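Local structure of alanine racemase (Oenococcus oeni PSU-1, 3HUR) at residues 16-21 and 246-251; 230-235 and 344-349. The protein belongs to the alanine racemase family, joining an N-terminal TIM-barrel domain to a C-terminal domain built mainly of beta strands. One frame throughout, in Å; residues are numbered along the deposited sequence.

Contact 1 (16-21 and 246-251); sequences LDAAAH and HLERIF
E248 OE2 lies over one face of the H21 imidazole, 3.2 Å above the ring plane and shifted toward the rim where CD2 and NE2 lie. The carboxylate is stacked flat on the ring, the two planes only 2° apart. OE2 and the carboxylate carbon do most of the touching, E248 CD standing 3.4 Å from H21 CD2. OE2 is also 3.2 Å from H21 NE2, but it lies over the ring and the angle is too poor for a hydrogen bond. H21 CG is anti to the backbone N (chi1 176°), beside the carbonyl carbon, which carries the start of the ring out toward E248. E248 runs straight out beyond CG and crosses the histidine side chain at about a right angle. At the ring's edge, close to its plane, H246 O lies 3.8 Å from H21 NE2. The other carboxylate oxygen, E248 OE1, turns onto the helix surface and comes within 3.2 Å of A18 CB.

Further along, the contact becomes apolar and buried. I250 presses its two branches against the first turn of the helix: CG2 reaches A18 CB at 3.9 Å, while CD1 meets A19 CB at 3.7 Å. A18 and A19 offer only methyls here, and CG2 also lies close to A19 N. N22, the residue after H21 in the helix, accepts a hydrogen bond from E248 N through OD1, and I250 also pairs with D15 through the backbone. This is the domain junction of the alanine racemase fold, where helix 16-30 leads toward the barrel and the chain at 246-251 enters the long strand 251-263.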
ATOM      1  N   LEU A  16     -18.003  24.903  10.640  1.00 30.91           N
ATOM      2  CA  LEU A  16     -17.934  26.044   9.734  1.00 30.61           C
ATOM      3  C   LEU A  16     -17.755  27.326  10.464  1.00 31.63           C
ATOM      4  O   LEU A  16     -17.244  28.272   9.875  1.00 30.58           O
ATOM      5  CB  LEU A  16     -19.170  26.144   8.843  1.00 30.13           C
ATOM      6  CG  LEU A  16     -19.335  25.015   7.812  1.00 28.85           C
ATOM      7  CD1 LEU A  16     -20.689  25.064   7.104  1.00 24.27           C
ATOM      8  CD2 LEU A  16     -18.178  25.051   6.813  1.00 26.07           C
ATOM      9  N   ASP A  17     -18.153  27.358  11.738  1.00 33.26           N
ATOM     10  CA  ASP A  17     -17.923  28.534  12.589  1.00 35.34           C
ATOM     11  C   ASP A  17     -16.424  28.766  12.731  1.00 35.34           C
ATOM     12  O   ASP A  17     -15.958  29.899  12.682  1.00 35.73           O
ATOM     13  CB  ASP A  17     -18.465  28.361  14.017  1.00 35.96           C
ATOM     14  CG  ASP A  17     -19.991  28.456  14.115  1.00 39.80           C
ATOM     15  OD1 ASP A  17     -20.621  29.382  13.557  1.00 43.66           O
ATOM     16  OD2 ASP A  17     -20.564  27.596  14.812  1.00 46.88           O
ATOM     17  N   ALA A  18     -15.692  27.681  12.949  1.00 34.93           N
ATOM     18  CA  ALA A  18     -14.265  27.747  13.133  1.00 34.82           C
ATOM     19  C   ALA A  18     -13.594  28.170  11.844  1.00 35.09           C
ATOM     20  O   ALA A  18     -12.641  28.947  11.875  1.00 35.72           O
ATOM     21  CB  ALA A  18     -13.709  26.409  13.651  1.00 34.07           C
ATOM     22  N   ALA A  19     -14.108  27.740  10.699  1.00 34.83           N
ATOM     23  CA  ALA A  19     -13.529  28.231   9.450  1.00 35.17           C
ATOM     24  C   ALA A  19     -13.709  29.765   9.327  1.00 35.25           C
ATOM     25  O   ALA A  19     -12.824  30.472   8.828  1.00 34.72           O
ATOM     26  CB  ALA A  19     -14.126  27.498   8.201  1.00 34.28           C
ATOM     27  N   ALA A  20     -14.864  30.258   9.766  1.00 35.43           N
ATOM     28  CA  ALA A  20     -15.185  31.669   9.644  1.00 36.27           C
ATOM     29  C   ALA A  20     -14.221  32.414  10.527  1.00 37.72           C
ATOM     30  O   ALA A  20     -13.552  33.358  10.106  1.00 38.60           O
ATOM     31  CB  ALA A  20     -16.592  31.944  10.070  1.00 35.22           C
ATOM     32  N   HIS A  21     -14.143  31.929  11.750  1.00 38.77           N
ATOM     33  CA  HIS A  21     -13.278  32.444  12.752  1.00 39.82           C
ATOM     34  C   HIS A  21     -11.848  32.554  12.243  1.00 39.45           C
ATOM     35  O   HIS A  21     -11.181  33.551  12.494  1.00 40.34           O
ATOM     36  CB  HIS A  21     -13.374  31.527  13.966  1.00 40.48           C
ATOM     37  CG  HIS A  21     -12.447  31.880  15.075  1.00 44.62           C
ATOM     38  ND1 HIS A  21     -12.793  32.760  16.083  1.00 49.89           N
ATOM     39  CD2 HIS A  21     -11.202  31.435  15.369  1.00 48.84           C
ATOM     40  CE1 HIS A  21     -11.787  32.864  16.934  1.00 49.97           C
ATOM     41  NE2 HIS A  21     -10.812  32.063  16.528  1.00 50.74           N
ATOM     42  N   HIS A 246      -4.366  32.589  16.652  1.00 53.01           N
ATOM     43  CA  HIS A 246      -5.085  31.414  17.141  1.00 52.37           C
ATOM     44  C   HIS A 246      -5.989  30.833  16.081  1.00 49.47           C
ATOM     45  O   HIS A 246      -7.209  30.961  16.130  1.00 49.46           O
ATOM     46  CB  HIS A 246      -5.840  31.755  18.430  1.00 53.29           C
ATOM     47  CG  HIS A 246      -4.962  32.370  19.477  1.00 57.10           C
ATOM     48  ND1 HIS A 246      -5.336  33.478  20.216  1.00 59.96           N
ATOM     49  CD2 HIS A 246      -3.705  32.052  19.876  1.00 59.91           C
ATOM     50  CE1 HIS A 246      -4.352  33.803  21.039  1.00 61.13           C
ATOM     51  NE2 HIS A 246      -3.353  32.953  20.854  1.00 61.90           N
ATOM     52  N   LEU A 247      -5.363  30.196  15.110  1.00 46.53           N
ATOM     53  CA  LEU A 247      -6.112  29.483  14.106  1.00 44.90           C
ATOM     54  C   LEU A 247      -6.681  28.219  14.752  1.00 44.03           C
ATOM     55  O   LEU A 247      -6.008  27.550  15.517  1.00 44.66           O
ATOM     56  CB  LEU A 247      -5.238  29.174  12.887  1.00 44.09           C
ATOM     57  CG  LEU A 247      -4.923  30.416  12.014  1.00 41.43           C
ATOM     58  CD1 LEU A 247      -4.219  30.062  10.688  1.00 37.01           C
ATOM     59  CD2 LEU A 247      -6.168  31.254  11.715  1.00 37.41           C
ATOM     60  N   GLU A 248      -7.945  27.931  14.490  1.00 42.55           N
ATOM     61  CA  GLU A 248      -8.578  26.683  14.981  1.00 41.11           C
ATOM     62  C   GLU A 248      -8.479  25.603  13.894  1.00 39.07           C
ATOM     63  O   GLU A 248      -8.735  25.883  12.731  1.00 38.09           O
ATOM     64  CB  GLU A 248     -10.054  26.964  15.331  1.00 41.12           C
ATOM     65  CG  GLU A 248     -10.277  27.607  16.706  1.00 43.35           C
ATOM     66  CD  GLU A 248     -11.591  28.422  16.830  1.00 48.37           C
ATOM     67  OE1 GLU A 248     -12.510  28.282  15.992  1.00 48.65           O
ATOM     68  OE2 GLU A 248     -11.717  29.219  17.801  1.00 54.26           O
ATOM     69  N   ARG A 249      -8.106  24.379  14.262  1.00 38.10           N
ATOM     70  CA  ARG A 249      -8.269  23.200  13.360  1.00 37.24           C
ATOM     71  C   ARG A 249      -9.768  22.958  13.210  1.00 35.65           C
ATOM     72  O   ARG A 249     -10.451  22.822  14.196  1.00 34.88           O
ATOM     73  CB  ARG A 249      -7.557  21.944  13.891  1.00 37.30           C
ATOM     74  CG  ARG A 249      -7.700  20.681  12.971  1.00 40.56           C
ATOM     75  CD  ARG A 249      -6.959  19.405  13.503  1.00 43.71           C
ATOM     76  NE  ARG A 249      -6.919  19.359  14.967  1.00 47.76           N
ATOM     77  CZ  ARG A 249      -7.903  18.904  15.762  1.00 50.40           C
ATOM     78  NH1 ARG A 249      -9.047  18.401  15.264  1.00 49.85           N
ATOM     79  NH2 ARG A 249      -7.737  18.947  17.087  1.00 50.37           N
ATOM     80  N   ILE A 250     -10.287  22.962  11.981  1.00 34.76           N
ATOM     81  CA  ILE A 250     -11.726  22.961  11.783  1.00 33.85           C
ATOM     82  C   ILE A 250     -12.321  21.577  11.590  1.00 33.19           C
ATOM     83  O   ILE A 250     -13.535  21.409  11.666  1.00 33.23           O
ATOM     84  CB  ILE A 250     -12.170  23.911  10.614  1.00 33.97           C
ATOM     85  CG1 ILE A 250     -11.949  23.297   9.227  1.00 33.19           C
ATOM     86  CG2 ILE A 250     -11.428  25.234  10.698  1.00 33.73           C
ATOM     87  CD1 ILE A 250     -12.443  24.191   8.132  1.00 30.55           C
ATOM     88  N   PHE A 251     -11.490  20.582  11.365  1.00 32.34           N
ATOM     89  CA  PHE A 251     -12.002  19.264  10.976  1.00 31.95           C
ATOM     90  C   PHE A 251     -11.597  18.241  12.025  1.00 32.17           C
ATOM     91  O   PHE A 251     -10.634  18.456  12.728  1.00 31.59           O
ATOM     92  CB  PHE A 251     -11.453  18.849   9.608  1.00 31.56           C
ATOM     93  CG  PHE A 251      -9.969  18.826   9.568  1.00 29.49           C
ATOM     94  CD1 PHE A 251      -9.282  17.693   9.868  1.00 27.47           C
ATOM     95  CD2 PHE A 251      -9.266  19.986   9.315  1.00 29.58           C
ATOM     96  CE1 PHE A 251      -7.884  17.681   9.874  1.00 30.77           C
ATOM     97  CE2 PHE A 251      -7.881  19.995   9.325  1.00 30.23           C
ATOM     98  CZ  PHE A 251      -7.178  18.843   9.607  1.00 30.55           C
TER

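Contact 2 (230-235 and 344-349); sequences SGVNVS and EQITVE
S230 and V232 meet I346 and the backbone oxygen of E344 at the close-packed end of a contact between the two domains of the alanine racemase fold. Residues 230-235 follow strand 222-223 of the TIM barrel, and 344-349 run into the hairpin of strands 347-353 and 357-364 in the C-terminal part. S230, V232 and I346 are all buried, and each points its CB toward the opposing segment. I346 CD1 touches S230 CB at 3.8 Å, with OG of the same serine equally near. That hydroxyl is held from its own side of the contact: S230 OG bonds to Q227 O and takes a weak hydrogen bond from V232 N. V232 turns CG1 anti to its carbonyl carbon (chi1 -58°), which brings this methyl to 3.3 Å from E344 O, a close fit of carbon against backbone oxygen. Toward I346 the packing is more relaxed, V232 CG1 and I346 CG2 being 4.4 Å apart. F251 packs against both of these side chains and completes the apolar patch.

The side chains of E344 and Q345 make up the looser, partly exposed side, although the E344 carbonyl belongs to the tight part. E344 points its CB away from 230-235; its OE1 makes a long, weak ion pair with R297, which also donates a hydrogen bond to Q345 O. Q345 behaves differently. Its CB points neither at 230-235 nor away, but the chain returns to the contact by a bend at chi2 (-82°) and lies across V232 at about a right angle. There the amide nitrogen, Q345 NE2, stands 4.0 Å from V232 CG2.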
ATOM      1  N   SER A 230      -8.273  25.744   6.872  1.00 29.62           N
ATOM      2  CA  SER A 230      -8.597  24.515   7.567  1.00 29.32           C
ATOM      3  C   SER A 230      -7.968  24.439   8.933  1.00 29.97           C
ATOM      4  O   SER A 230      -8.331  23.569   9.737  1.00 28.98           O
ATOM      5  CB  SER A 230      -8.143  23.326   6.756  1.00 29.03           C
ATOM      6  OG  SER A 230      -6.744  23.140   6.822  1.00 28.13           O
ATOM      7  N   GLY A 231      -7.026  25.336   9.207  1.00 30.06           N
ATOM      8  CA  GLY A 231      -6.375  25.379  10.513  1.00 30.84           C
ATOM      9  C   GLY A 231      -5.095  24.553  10.602  1.00 31.98           C
ATOM     10  O   GLY A 231      -4.496  24.397  11.683  1.00 32.00           O
ATOM     11  N   VAL A 232      -4.666  23.990   9.487  1.00 33.23           N
ATOM     12  CA  VAL A 232      -3.424  23.245   9.517  1.00 34.38           C
ATOM     13  C   VAL A 232      -2.224  24.200   9.446  1.00 36.43           C
ATOM     14  O   VAL A 232      -2.365  25.367   9.067  1.00 36.54           O
ATOM     15  CB  VAL A 232      -3.282  22.259   8.319  1.00 34.03           C
ATOM     16  CG1 VAL A 232      -4.425  21.277   8.293  1.00 33.38           C
ATOM     17  CG2 VAL A 232      -3.112  23.010   7.006  1.00 30.80           C
ATOM     18  N   ASN A 233      -1.044  23.650   9.760  1.00 38.53           N
ATOM     19  CA  ASN A 233       0.236  24.302   9.545  1.00 39.80           C
ATOM     20  C   ASN A 233       0.687  24.220   8.104  1.00 40.33           C
ATOM     21  O   ASN A 233       1.174  23.206   7.672  1.00 40.88           O
ATOM     22  CB  ASN A 233       1.311  23.659  10.426  1.00 40.29           C
ATOM     23  CG  ASN A 233       2.542  24.543  10.584  1.00 41.78           C
ATOM     24  OD1 ASN A 233       3.076  24.677  11.692  1.00 44.82           O
ATOM     25  ND2 ASN A 233       2.962  25.191   9.495  1.00 41.21           N
ATOM     26  N   VAL A 234       0.579  25.316   7.377  1.00 42.03           N
ATOM     27  CA  VAL A 234       1.032  25.392   5.965  1.00 43.40           C
ATOM     28  C   VAL A 234       2.543  25.087   5.633  1.00 43.83           C
ATOM     29  O   VAL A 234       2.879  24.763   4.499  1.00 42.52           O
ATOM     30  CB  VAL A 234       0.595  26.778   5.419  1.00 44.04           C
ATOM     31  CG1 VAL A 234       1.290  27.147   4.079  1.00 45.62           C
ATOM     32  CG2 VAL A 234      -0.936  26.767   5.270  1.00 44.37           C
ATOM     33  N   SER A 235       3.426  25.154   6.626  1.00 45.46           N
ATOM     34  CA  SER A 235       4.885  24.977   6.426  1.00 46.82           C
ATOM     35  C   SER A 235       5.389  23.524   6.408  1.00 48.71           C
ATOM     36  O   SER A 235       6.594  23.296   6.268  1.00 48.84           O
ATOM     37  CB  SER A 235       5.628  25.714   7.538  1.00 46.63           C
ATOM     38  OG  SER A 235       5.500  25.025   8.766  1.00 45.83           O
ATOM     39  N   GLU A 344      -0.996  18.540  10.660  1.00 42.76           N
ATOM     40  CA  GLU A 344      -0.588  17.844   9.439  1.00 41.98           C
ATOM     41  C   GLU A 344      -1.455  18.286   8.272  1.00 40.69           C
ATOM     42  O   GLU A 344      -2.619  18.573   8.432  1.00 40.38           O
ATOM     43  CB  GLU A 344      -0.653  16.291   9.600  1.00 42.60           C
ATOM     44  CG  GLU A 344      -0.300  15.526   8.293  1.00 43.51           C
ATOM     45  CD  GLU A 344      -0.206  14.027   8.422  1.00 47.24           C
ATOM     46  OE1 GLU A 344      -0.440  13.490   9.521  1.00 51.78           O
ATOM     47  OE2 GLU A 344       0.100  13.363   7.401  1.00 50.38           O
ATOM     48  N   GLN A 345      -0.870  18.328   7.085  1.00 39.73           N
ATOM     49  CA  GLN A 345      -1.604  18.738   5.886  1.00 38.90           C
ATOM     50  C   GLN A 345      -2.784  17.766   5.562  1.00 35.40           C
ATOM     51  O   GLN A 345      -2.724  16.599   5.860  1.00 32.67           O
ATOM     52  CB  GLN A 345      -0.699  18.801   4.644  1.00 39.28           C
ATOM     53  CG  GLN A 345       0.703  19.339   4.825  1.00 46.92           C
ATOM     54  CD  GLN A 345       0.784  20.865   4.809  1.00 50.68           C
ATOM     55  OE1 GLN A 345       1.170  21.469   3.797  1.00 51.63           O
ATOM     56  NE2 GLN A 345       0.405  21.486   5.924  1.00 51.97           N
ATOM     57  N   ILE A 346      -3.824  18.306   4.926  1.00 32.67           N
ATOM     58  CA  ILE A 346      -4.938  17.515   4.469  1.00 30.82           C
ATOM     59  C   ILE A 346      -5.020  17.505   2.964  1.00 30.10           C
ATOM     60  O   ILE A 346      -5.905  16.878   2.412  1.00 29.06           O
ATOM     61  CB  ILE A 346      -6.239  17.928   5.118  1.00 29.78           C
ATOM     62  CG1 ILE A 346      -6.574  19.391   4.821  1.00 28.44           C
ATOM     63  CG2 ILE A 346      -6.167  17.673   6.584  1.00 29.01           C
ATOM     64  CD1 ILE A 346      -7.914  19.827   5.311  1.00 24.71           C
ATOM     65  N   THR A 347      -4.040  18.133   2.303  1.00 30.36           N
ATOM     66  CA  THR A 347      -3.941  18.118   0.831  1.00 29.67           C
ATOM     67  C   THR A 347      -2.526  17.921   0.400  1.00 29.45           C
ATOM     68  O   THR A 347      -1.614  18.226   1.137  1.00 29.41           O
ATOM     69  CB  THR A 347      -4.416  19.438   0.198  1.00 29.62           C
ATOM     70  OG1 THR A 347      -3.930  20.515   0.979  1.00 30.86           O
ATOM     71  CG2 THR A 347      -5.920  19.553   0.160  1.00 29.18           C
ATOM     72  N   VAL A 348      -2.360  17.424  -0.818  1.00 29.84           N
ATOM     73  CA  VAL A 348      -1.083  17.292  -1.473  1.00 30.03           C
ATOM     74  C   VAL A 348      -1.243  17.978  -2.833  1.00 31.46           C
ATOM     75  O   VAL A 348      -2.274  17.866  -3.460  1.00 31.83           O
ATOM     76  CB  VAL A 348      -0.626  15.785  -1.651  1.00 30.37           C
ATOM     77  CG1 VAL A 348      -1.681  14.951  -2.429  1.00 28.66           C
ATOM     78  CG2 VAL A 348       0.748  15.651  -2.373  1.00 27.58           C
ATOM     79  N   GLU A 349      -0.198  18.667  -3.271  1.00 33.42           N
ATOM     80  CA  GLU A 349      -0.131  19.319  -4.567  1.00 35.28           C
ATOM     81  C   GLU A 349       0.974  18.755  -5.465  1.00 35.71           C
ATOM     82  O   GLU A 349       2.061  18.510  -5.014  1.00 35.74           O
ATOM     83  CB  GLU A 349       0.163  20.793  -4.341  1.00 35.68           C
ATOM     84  CG  GLU A 349       0.205  21.643  -5.613  1.00 38.08           C
ATOM     85  CD  GLU A 349      -0.150  23.085  -5.322  1.00 41.07           C
ATOM     86  OE1 GLU A 349      -0.036  23.474  -4.134  1.00 46.49           O
ATOM     87  OE2 GLU A 349      -0.582  23.801  -6.243  1.00 40.33           O
TER

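Both contacts join the barrel part to the strand-rich part, and each combines a buried apolar section with a more exposed polar one. Contact 2 is the more interior: it lies nearer the centre of the chain, and of its seven touching residues four are buried and none is exposed, against three buried and one exposed of six in contact 1. Contact 1 sets a helix start against a loop, its polar end made by charged or ionisable side chains; contact 2 pairs a loop with the turn leading into strand 347-353, and backbone oxygen takes a larger share. Their centres are 14 Å apart, yet they touch: I250 N probably donates a hydrogen bond to S230 O, at 3.0 Å. In sequence their segments alternate.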